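Catechol 2,3-dioxygenase (Pseudomonas sp. KL28, PDB 3HPY) probably catalyses the iron-dependent extradiol cleavage of catechol by dioxygen to 2-hydroxy-6-oxohexa-2,4-dienoate, as a homotetramer. Local coordinates at residues G41-K46 against Y56-A61; M101-E106 against E123-G128. All coordinates share one frame; numbering follows the deposited sequence.

In the fold
Contact 1 (41-46 with 56-61) and contact 2 (101-106 with 123-128) follow one another along the N-terminal half of the chain, both segments of contact 1 coming before either segment of contact 2, with centres about 15 Å apart. Contact 1 lies within one wing of a mixed eight-stranded sheet, as the hairpin of strands 43-46 and 56-60; contact 2 joins loops that leave or enter the strands of the other wing, 93-96, 107-111 and 117-121. They touch directly: Tyr-44 OH lies 2.8 Å from Leu-102 N, probably hydrogen-bonded, and Ile-57 packs on Met-101. The two wings of this glyoxalase-like (VOC) half are thereby tied together, while the iron is bound by residues of the C-terminal half.

Contact 1 (G41-K46 against Y56-A61); sequences GRVYFK and YIIREA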
ATOM      1  N   GLY C  41      -4.648  27.556 -30.658  1.00 45.50           N
ATOM      2  CA  GLY C  41      -5.295  26.261 -30.590  1.00 45.04           C
ATOM      3  C   GLY C  41      -4.611  25.310 -29.627  1.00 44.38           C
ATOM      4  O   GLY C  41      -4.832  24.097 -29.676  1.00 44.62           O
ATOM      5  N   ARG C  42      -3.773  25.848 -28.750  1.00 42.65           N
ATOM      6  CA  ARG C  42      -3.081  25.009 -27.782  1.00 41.49           C
ATOM      7  C   ARG C  42      -3.854  25.021 -26.473  1.00 39.57           C
ATOM      8  O   ARG C  42      -4.354  26.063 -26.052  1.00 40.48           O
ATOM      9  CB  ARG C  42      -1.671  25.534 -27.545  1.00 41.93           C
ATOM     10  CG  ARG C  42      -0.920  25.840 -28.813  1.00 42.46           C
ATOM     11  CD  ARG C  42      -0.056  27.054 -28.590  1.00 43.66           C
ATOM     12  NE  ARG C  42       1.337  26.721 -28.320  1.00 44.13           N
ATOM     13  CZ  ARG C  42       2.235  27.604 -27.892  1.00 42.39           C
ATOM     14  NH1 ARG C  42       1.879  28.864 -27.675  1.00 42.47           N
ATOM     15  NH2 ARG C  42       3.494  27.240 -27.714  1.00 39.94           N
ATOM     16  N   VAL C  43      -3.962  23.861 -25.835  1.00 38.98           N
ATOM     17  CA  VAL C  43      -4.674  23.768 -24.564  1.00 38.96           C
ATOM     18  C   VAL C  43      -3.680  23.379 -23.470  1.00 38.56           C
ATOM     19  O   VAL C  43      -2.905  22.432 -23.626  1.00 38.78           O
ATOM     20  CB  VAL C  43      -5.837  22.751 -24.646  1.00 38.42           C
ATOM     21  CG1 VAL C  43      -5.335  21.434 -25.143  1.00 39.72           C
ATOM     22  CG2 VAL C  43      -6.491  22.596 -23.292  1.00 37.95           C
ATOM     23  N   TYR C  44      -3.701  24.135 -22.376  1.00 37.51           N
ATOM     24  CA  TYR C  44      -2.779  23.922 -21.266  1.00 36.78           C
ATOM     25  C   TYR C  44      -3.360  23.091 -20.124  1.00 35.45           C
ATOM     26  O   TYR C  44      -4.536  23.223 -19.765  1.00 34.16           O
ATOM     27  CB  TYR C  44      -2.303  25.272 -20.708  1.00 38.17           C
ATOM     28  CG  TYR C  44      -1.702  26.234 -21.724  1.00 40.08           C
ATOM     29  CD1 TYR C  44      -2.483  26.786 -22.743  1.00 39.74           C
ATOM     30  CD2 TYR C  44      -0.360  26.620 -21.643  1.00 40.76           C
ATOM     31  CE1 TYR C  44      -1.949  27.698 -23.650  1.00 40.31           C
ATOM     32  CE2 TYR C  44       0.186  27.537 -22.550  1.00 41.07           C
ATOM     33  CZ  TYR C  44      -0.614  28.070 -23.549  1.00 40.69           C
ATOM     34  OH  TYR C  44      -0.084  28.975 -24.443  1.00 38.75           O
ATOM     35  N   PHE C  45      -2.502  22.253 -19.547  1.00 34.20           N
ATOM     36  CA  PHE C  45      -2.865  21.378 -18.436  1.00 32.38           C
ATOM     37  C   PHE C  45      -1.810  21.460 -17.344  1.00 30.52           C
ATOM     38  O   PHE C  45      -0.695  21.927 -17.579  1.00 29.14           O
ATOM     39  CB  PHE C  45      -2.926  19.917 -18.884  1.00 32.84           C
ATOM     40  CG  PHE C  45      -3.994  19.614 -19.890  1.00 33.86           C
ATOM     41  CD1 PHE C  45      -3.710  19.624 -21.255  1.00 34.15           C
ATOM     42  CD2 PHE C  45      -5.268  19.241 -19.473  1.00 33.98           C
ATOM     43  CE1 PHE C  45      -4.677  19.255 -22.184  1.00 35.74           C
ATOM     44  CE2 PHE C  45      -6.241  18.873 -20.394  1.00 35.71           C
ATOM     45  CZ  PHE C  45      -5.945  18.878 -21.752  1.00 36.23           C
ATOM     46  N   LYS C  46      -2.172  20.983 -16.156  1.00 29.99           N
ATOM     47  CA  LYS C  46      -1.267  20.929 -15.011  1.00 29.16           C
ATOM     48  C   LYS C  46      -1.736  19.809 -14.077  1.00 28.32           C
ATOM     49  O   LYS C  46      -2.886  19.368 -14.157  1.00 29.41           O
ATOM     50  CB  LYS C  46      -1.266  22.254 -14.248  1.00 28.77           C
ATOM     51  CG  LYS C  46      -2.528  22.505 -13.424  1.00 30.00           C
ATOM     52  CD  LYS C  46      -2.404  23.804 -12.655  1.00 31.43           C
ATOM     53  CE  LYS C  46      -1.568  23.618 -11.392  1.00 32.23           C
ATOM     54  NZ  LYS C  46      -2.373  22.903 -10.345  1.00 28.91           N
ATOM     55  N   TYR C  56       1.887  20.803 -18.931  1.00 28.81           N
ATOM     56  CA  TYR C  56       1.667  19.983 -20.119  1.00 29.49           C
ATOM     57  C   TYR C  56       0.733  20.710 -21.081  1.00 30.39           C
ATOM     58  O   TYR C  56      -0.373  21.125 -20.704  1.00 31.27           O
ATOM     59  CB  TYR C  56       1.045  18.639 -19.735  1.00 27.15           C
ATOM     60  CG  TYR C  56       1.312  17.535 -20.733  1.00 26.69           C
ATOM     61  CD1 TYR C  56       2.527  16.851 -20.737  1.00 26.79           C
ATOM     62  CD2 TYR C  56       0.340  17.156 -21.666  1.00 28.71           C
ATOM     63  CE1 TYR C  56       2.769  15.809 -21.636  1.00 25.36           C
ATOM     64  CE2 TYR C  56       0.573  16.114 -22.572  1.00 27.26           C
ATOM     65  CZ  TYR C  56       1.789  15.444 -22.545  1.00 26.28           C
ATOM     66  OH  TYR C  56       2.012  14.389 -23.403  1.00 27.53           O
ATOM     67  N   ILE C  57       1.177  20.860 -22.325  1.00 31.91           N
ATOM     68  CA  ILE C  57       0.382  21.546 -23.335  1.00 33.79           C
ATOM     69  C   ILE C  57       0.362  20.761 -24.643  1.00 33.43           C
ATOM     70  O   ILE C  57       1.408  20.363 -25.157  1.00 33.46           O
ATOM     71  CB  ILE C  57       0.929  22.972 -23.629  1.00 33.54           C
ATOM     72  CG1 ILE C  57       1.259  23.713 -22.327  1.00 34.30           C
ATOM     73  CG2 ILE C  57      -0.131  23.781 -24.345  1.00 36.63           C
ATOM     74  CD1 ILE C  57       2.702  23.608 -21.897  1.00 31.14           C
ATOM     75  N   ILE C  58      -0.833  20.539 -25.181  1.00 33.76           N
ATOM     76  CA  ILE C  58      -0.951  19.798 -26.423  1.00 35.36           C
ATOM     77  C   ILE C  58      -1.351  20.694 -27.583  1.00 36.71           C
ATOM     78  O   ILE C  58      -2.029  21.713 -27.403  1.00 34.97           O
ATOM     79  CB  ILE C  58      -1.959  18.635 -26.296  1.00 36.21           C
ATOM     80  CG1 ILE C  58      -3.230  19.116 -25.602  1.00 34.58           C
ATOM     81  CG2 ILE C  58      -1.322  17.490 -25.524  1.00 37.53           C
ATOM     82  CD1 ILE C  58      -4.374  18.146 -25.676  1.00 31.09           C
ATOM     83  N   ARG C  59      -0.915  20.295 -28.772  1.00 37.82           N
ATOM     84  CA  ARG C  59      -1.182  21.032 -30.000  1.00 40.85           C
ATOM     85  C   ARG C  59      -1.431  20.056 -31.152  1.00 42.45           C
ATOM     86  O   ARG C  59      -0.589  19.199 -31.436  1.00 43.40           O
ATOM     87  CB  ARG C  59       0.019  21.922 -30.325  1.00 40.78           C
ATOM     88  CG  ARG C  59      -0.062  22.646 -31.656  1.00 41.35           C
ATOM     89  CD  ARG C  59       1.157  23.554 -31.855  1.00 41.24           C
ATOM     90  NE  ARG C  59       2.408  22.814 -32.023  1.00 37.88           N
ATOM     91  CZ  ARG C  59       2.851  22.348 -33.186  1.00 37.81           C
ATOM     92  NH1 ARG C  59       2.144  22.543 -34.292  1.00 37.58           N
ATOM     93  NH2 ARG C  59       4.006  21.697 -33.246  1.00 36.88           N
ATOM     94  N   GLU C  60      -2.580  20.189 -31.813  1.00 43.91           N
ATOM     95  CA  GLU C  60      -2.921  19.305 -32.926  1.00 45.33           C
ATOM     96  C   GLU C  60      -1.953  19.525 -34.074  1.00 46.02           C
ATOM     97  O   GLU C  60      -2.060  20.507 -34.806  1.00 47.78           O
ATOM     98  CB  GLU C  60      -4.353  19.557 -33.415  1.00 44.92           C
ATOM     99  CG  GLU C  60      -4.800  18.579 -34.502  1.00 44.75           C
ATOM    100  CD  GLU C  60      -6.223  18.808 -34.974  1.00 44.30           C
ATOM    101  OE1 GLU C  60      -7.157  18.715 -34.150  1.00 43.90           O
ATOM    102  OE2 GLU C  60      -6.408  19.077 -36.177  1.00 45.26           O
ATOM    103  N   ALA C  61      -1.002  18.612 -34.230  1.00 45.93           N
ATOM    104  CA  ALA C  61      -0.026  18.742 -35.296  1.00 46.27           C
ATOM    105  C   ALA C  61      -0.151  17.615 -36.303  1.00 46.74           C
ATOM    106  O   ALA C  61      -0.819  16.609 -36.063  1.00 46.47           O
ATOM    107  CB  ALA C  61       1.375  18.775 -34.721  1.00 45.53           C
TER
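Tyr-44 CG stands anti to its carbonyl carbon (chi1 -54°), and Ile-57 CG2 anti to its own backbone N, so that in this antiparallel beta hairpin the methyl comes over the centre of the phenol ring. CG2 lies 3.9 Å from the centroid of the Tyr-44 ring and only 12° off its normal, a CH-pi contact made within the non-hydrogen-bonded pair, while Ile-57 CG1 runs beside CD2 of the same ring. A beta-branched residue suits this place because one branch can cover the ring face as the other lies along its margin. Tyrosine suits the other side: its flat ring offers that face while the hydroxyl reaches past the hairpin to Asp-38 and Leu-102 N.

On the opposite face of the sheet, Val-43, Phe-45, Tyr-56 and Ile-58 start out together. Ile-58 puts CG1 in the crowded position between backbone N and carbonyl carbon (chi1 46°), which lays CG1 and CD1 over the neighbouring strand, beside Val-43 CG1. Its CD1 meets the edge of the Phe-45 ring, 3.7 Å from CE1. Apolar residues suit this group because helix 19-29 packs on it, through Leu-19 and Tyr-26 among others. Tyr-56 leads away from the partner strand to bond Tyr-26 OH; its side chain is about 8 Å from that of the iron ligand His-216.

Two hydrogen-bonded pairs hold the backbones. Val-43 and Ile-58 exchange two bonds in the carbonyl planes, Ile-58 N to Val-43 O measuring 3.2 Å. In the other pair the geometry is less even: Tyr-56 N approaches Phe-45 O from well above the carbonyl plane, whereas Phe-45 N meets Tyr-56 O nearly along the C=O axis at 2.7 Å.

Contact 2 (M101-E106 against E123-G128); sequences MLETGE and EKTCVG
Backbone hydrogen bonds on either side of Thr-104 and Lys-124 join the two loops in a single bridge. Thr-125 N points almost along the C=O axis of Glu-103, reaching its O at 3.0 Å in a nearly straight bond (168°). Gly-105 N reaches Glu-123 O at 3.1 Å, but from well above the carbonyl plane. Glycine suits this place, since a CB here would point at the other loop and collide with Glu-123 CB. The carbonyl of Glu-103 also receives a CA-H...O contact from Lys-124.

A type II beta turn from Met-101 to Thr-104 shapes the first loop, closed by Thr-104 N to Met-101 O at 3.1 Å. Thr-104 OG1, set beside its own backbone N (chi1 -45°), donates back to Leu-102 O at 2.7 Å, arriving above the carbonyl plane; a short hydroxyl suits this place, as it can fold back onto the turn.

Among the side chains, Glu-103 bends at chi2 and crosses Thr-125 obliquely, so that OE1 lies 3.2 Å from Thr-125 OG1, a possible hydrogen bond. Thr-104 and Lys-124 run side by side, and Thr-104 OG1 is 3.8 Å from Lys-124 CE. The lysine has CG anti to its backbone N and bends at chi3; its length carries the amino group inward to Ser-54 O and His-11 ND1, which accept its hydrogen bonds and so would make up for the lost solvation of a buried amino group.

Seen in the fold, the bridge ties the loop leading into strand 107-111 to the chain leaving strand 117-121; Glu-123 rests on Lys-76 of helix 76-89, and beyond Lys-124 the backbone hydrogen-bonds with His-53 and Arg-51 of the loop that connects strands 43-46 and 56-60.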
ATOM      1  N   MET C 101       3.279  32.210 -24.617  1.00 39.75           N
ATOM      2  CA  MET C 101       2.606  31.091 -23.964  1.00 38.92           C
ATOM      3  C   MET C 101       1.712  31.713 -22.890  1.00 39.05           C
ATOM      4  O   MET C 101       2.117  32.655 -22.207  1.00 38.65           O
ATOM      5  CB  MET C 101       3.621  30.145 -23.301  1.00 38.29           C
ATOM      6  CG  MET C 101       3.809  28.812 -24.012  1.00 38.74           C
ATOM      7  SD  MET C 101       4.899  27.631 -23.122  1.00 41.12           S
ATOM      8  CE  MET C 101       3.796  27.021 -21.859  1.00 41.16           C
ATOM      9  N   LEU C 102       0.498  31.192 -22.752  1.00 39.33           N
ATOM     10  CA  LEU C 102      -0.449  31.698 -21.765  1.00 38.87           C
ATOM     11  C   LEU C 102       0.146  31.747 -20.358  1.00 38.79           C
ATOM     12  O   LEU C 102       0.834  30.818 -19.922  1.00 39.03           O
ATOM     13  CB  LEU C 102      -1.701  30.823 -21.751  1.00 40.28           C
ATOM     14  CG  LEU C 102      -3.030  31.452 -22.152  1.00 38.91           C
ATOM     15  CD1 LEU C 102      -4.088  30.367 -22.217  1.00 39.72           C
ATOM     16  CD2 LEU C 102      -3.419  32.520 -21.155  1.00 39.31           C
ATOM     17  N   GLU C 103      -0.128  32.849 -19.667  1.00 38.54           N
ATOM     18  CA  GLU C 103       0.331  33.077 -18.301  1.00 37.66           C
ATOM     19  C   GLU C 103       1.815  32.816 -18.078  1.00 36.62           C
ATOM     20  O   GLU C 103       2.259  32.673 -16.936  1.00 36.22           O
ATOM     21  CB  GLU C 103      -0.496  32.221 -17.345  1.00 37.66           C
ATOM     22  CG  GLU C 103      -1.987  32.431 -17.515  1.00 39.01           C
ATOM     23  CD  GLU C 103      -2.398  33.883 -17.336  1.00 40.14           C
ATOM     24  OE1 GLU C 103      -2.270  34.417 -16.215  1.00 38.87           O
ATOM     25  OE2 GLU C 103      -2.846  34.497 -18.325  1.00 42.10           O
ATOM     26  N   THR C 104       2.580  32.788 -19.167  1.00 35.09           N
ATOM     27  CA  THR C 104       4.014  32.537 -19.095  1.00 35.12           C
ATOM     28  C   THR C 104       4.903  33.729 -19.445  1.00 37.35           C
ATOM     29  O   THR C 104       4.563  34.564 -20.298  1.00 36.82           O
ATOM     30  CB  THR C 104       4.400  31.385 -20.020  1.00 33.49           C
ATOM     31  OG1 THR C 104       3.460  30.318 -19.849  1.00 31.28           O
ATOM     32  CG2 THR C 104       5.808  30.885 -19.697  1.00 29.43           C
ATOM     33  N   GLY C 105       6.058  33.782 -18.784  1.00 37.36           N
ATOM     34  CA  GLY C 105       7.011  34.845 -19.013  1.00 37.65           C
ATOM     35  C   GLY C 105       7.929  34.464 -20.148  1.00 38.13           C
ATOM     36  O   GLY C 105       7.813  33.380 -20.719  1.00 37.70           O
ATOM     37  N   GLU C 106       8.846  35.351 -20.490  1.00 38.61           N
ATOM     38  CA  GLU C 106       9.756  35.060 -21.572  1.00 39.24           C
ATOM     39  C   GLU C 106      10.640  33.900 -21.148  1.00 38.19           C
ATOM     40  O   GLU C 106      10.923  33.727 -19.963  1.00 37.25           O
ATOM     41  CB  GLU C 106      10.592  36.284 -21.874  1.00 41.78           C
ATOM     42  CG  GLU C 106      11.407  36.694 -20.704  1.00 44.37           C
ATOM     43  CD  GLU C 106      12.334  37.836 -21.022  1.00 47.34           C
ATOM     44  OE1 GLU C 106      13.139  38.179 -20.138  1.00 47.26           O
ATOM     45  OE2 GLU C 106      12.262  38.390 -22.144  1.00 48.78           O
ATOM     46  N   GLU C 123       9.336  32.788 -15.072  1.00 33.58           N
ATOM     47  CA  GLU C 123       7.999  33.249 -14.750  1.00 35.20           C
ATOM     48  C   GLU C 123       6.859  32.425 -15.328  1.00 34.06           C
ATOM     49  O   GLU C 123       6.907  31.956 -16.468  1.00 33.31           O
ATOM     50  CB  GLU C 123       7.844  34.716 -15.164  1.00 39.42           C
ATOM     51  CG  GLU C 123       8.745  35.679 -14.394  1.00 43.95           C
ATOM     52  CD  GLU C 123       8.603  37.118 -14.873  1.00 46.63           C
ATOM     53  OE1 GLU C 123       7.467  37.640 -14.848  1.00 49.08           O
ATOM     54  OE2 GLU C 123       9.624  37.723 -15.272  1.00 47.57           O
ATOM     55  N   LYS C 124       5.833  32.258 -14.503  1.00 33.69           N
ATOM     56  CA  LYS C 124       4.632  31.520 -14.858  1.00 32.55           C
ATOM     57  C   LYS C 124       3.658  31.691 -13.706  1.00 33.09           C
ATOM     58  O   LYS C 124       3.956  31.342 -12.560  1.00 34.57           O
ATOM     59  CB  LYS C 124       4.944  30.041 -15.080  1.00 30.71           C
ATOM     60  CG  LYS C 124       3.711  29.210 -15.414  1.00 31.27           C
ATOM     61  CD  LYS C 124       4.067  27.784 -15.830  1.00 31.66           C
ATOM     62  CE  LYS C 124       4.577  27.712 -17.266  1.00 31.26           C
ATOM     63  NZ  LYS C 124       4.758  26.294 -17.699  1.00 32.40           N
ATOM     64  N   THR C 125       2.493  32.236 -14.019  1.00 32.47           N
ATOM     65  CA  THR C 125       1.464  32.494 -13.025  1.00 33.84           C
ATOM     66  C   THR C 125       1.168  31.324 -12.093  1.00 33.60           C
ATOM     67  O   THR C 125       1.033  30.183 -12.533  1.00 33.47           O
ATOM     68  CB  THR C 125       0.153  32.924 -13.711  1.00 35.57           C
ATOM     69  OG1 THR C 125       0.405  34.063 -14.541  1.00 36.70           O
ATOM     70  CG2 THR C 125      -0.903  33.282 -12.678  1.00 36.11           C
ATOM     71  N   CYS C 126       1.076  31.630 -10.802  1.00 33.58           N
ATOM     72  CA  CYS C 126       0.768  30.649  -9.770  1.00 34.32           C
ATOM     73  C   CYS C 126      -0.739  30.635  -9.566  1.00 33.79           C
ATOM     74  O   CYS C 126      -1.309  31.627  -9.105  1.00 35.82           O
ATOM     75  CB  CYS C 126       1.452  31.023  -8.450  1.00 34.88           C
ATOM     76  SG  CYS C 126       0.858  30.081  -7.004  1.00 35.91           S
ATOM     77  N   VAL C 127      -1.379  29.517  -9.904  1.00 32.88           N
ATOM     78  CA  VAL C 127      -2.830  29.390  -9.767  1.00 32.45           C
ATOM     79  C   VAL C 127      -3.222  28.618  -8.510  1.00 31.10           C
ATOM     80  O   VAL C 127      -4.380  28.665  -8.085  1.00 32.42           O
ATOM     81  CB  VAL C 127      -3.448  28.669 -10.991  1.00 34.25           C
ATOM     82  CG1 VAL C 127      -4.970  28.845 -11.002  1.00 34.14           C
ATOM     83  CG2 VAL C 127      -2.841  29.217 -12.273  1.00 35.80           C
ATOM     84  N   GLY C 128      -2.254  27.918  -7.915  1.00 28.78           N
ATOM     85  CA  GLY C 128      -2.523  27.138  -6.716  1.00 26.75           C
ATOM     86  C   GLY C 128      -2.915  25.714  -7.076  1.00 26.72           C
ATOM     87  O   GLY C 128      -3.054  25.408  -8.256  1.00 25.08           O
TER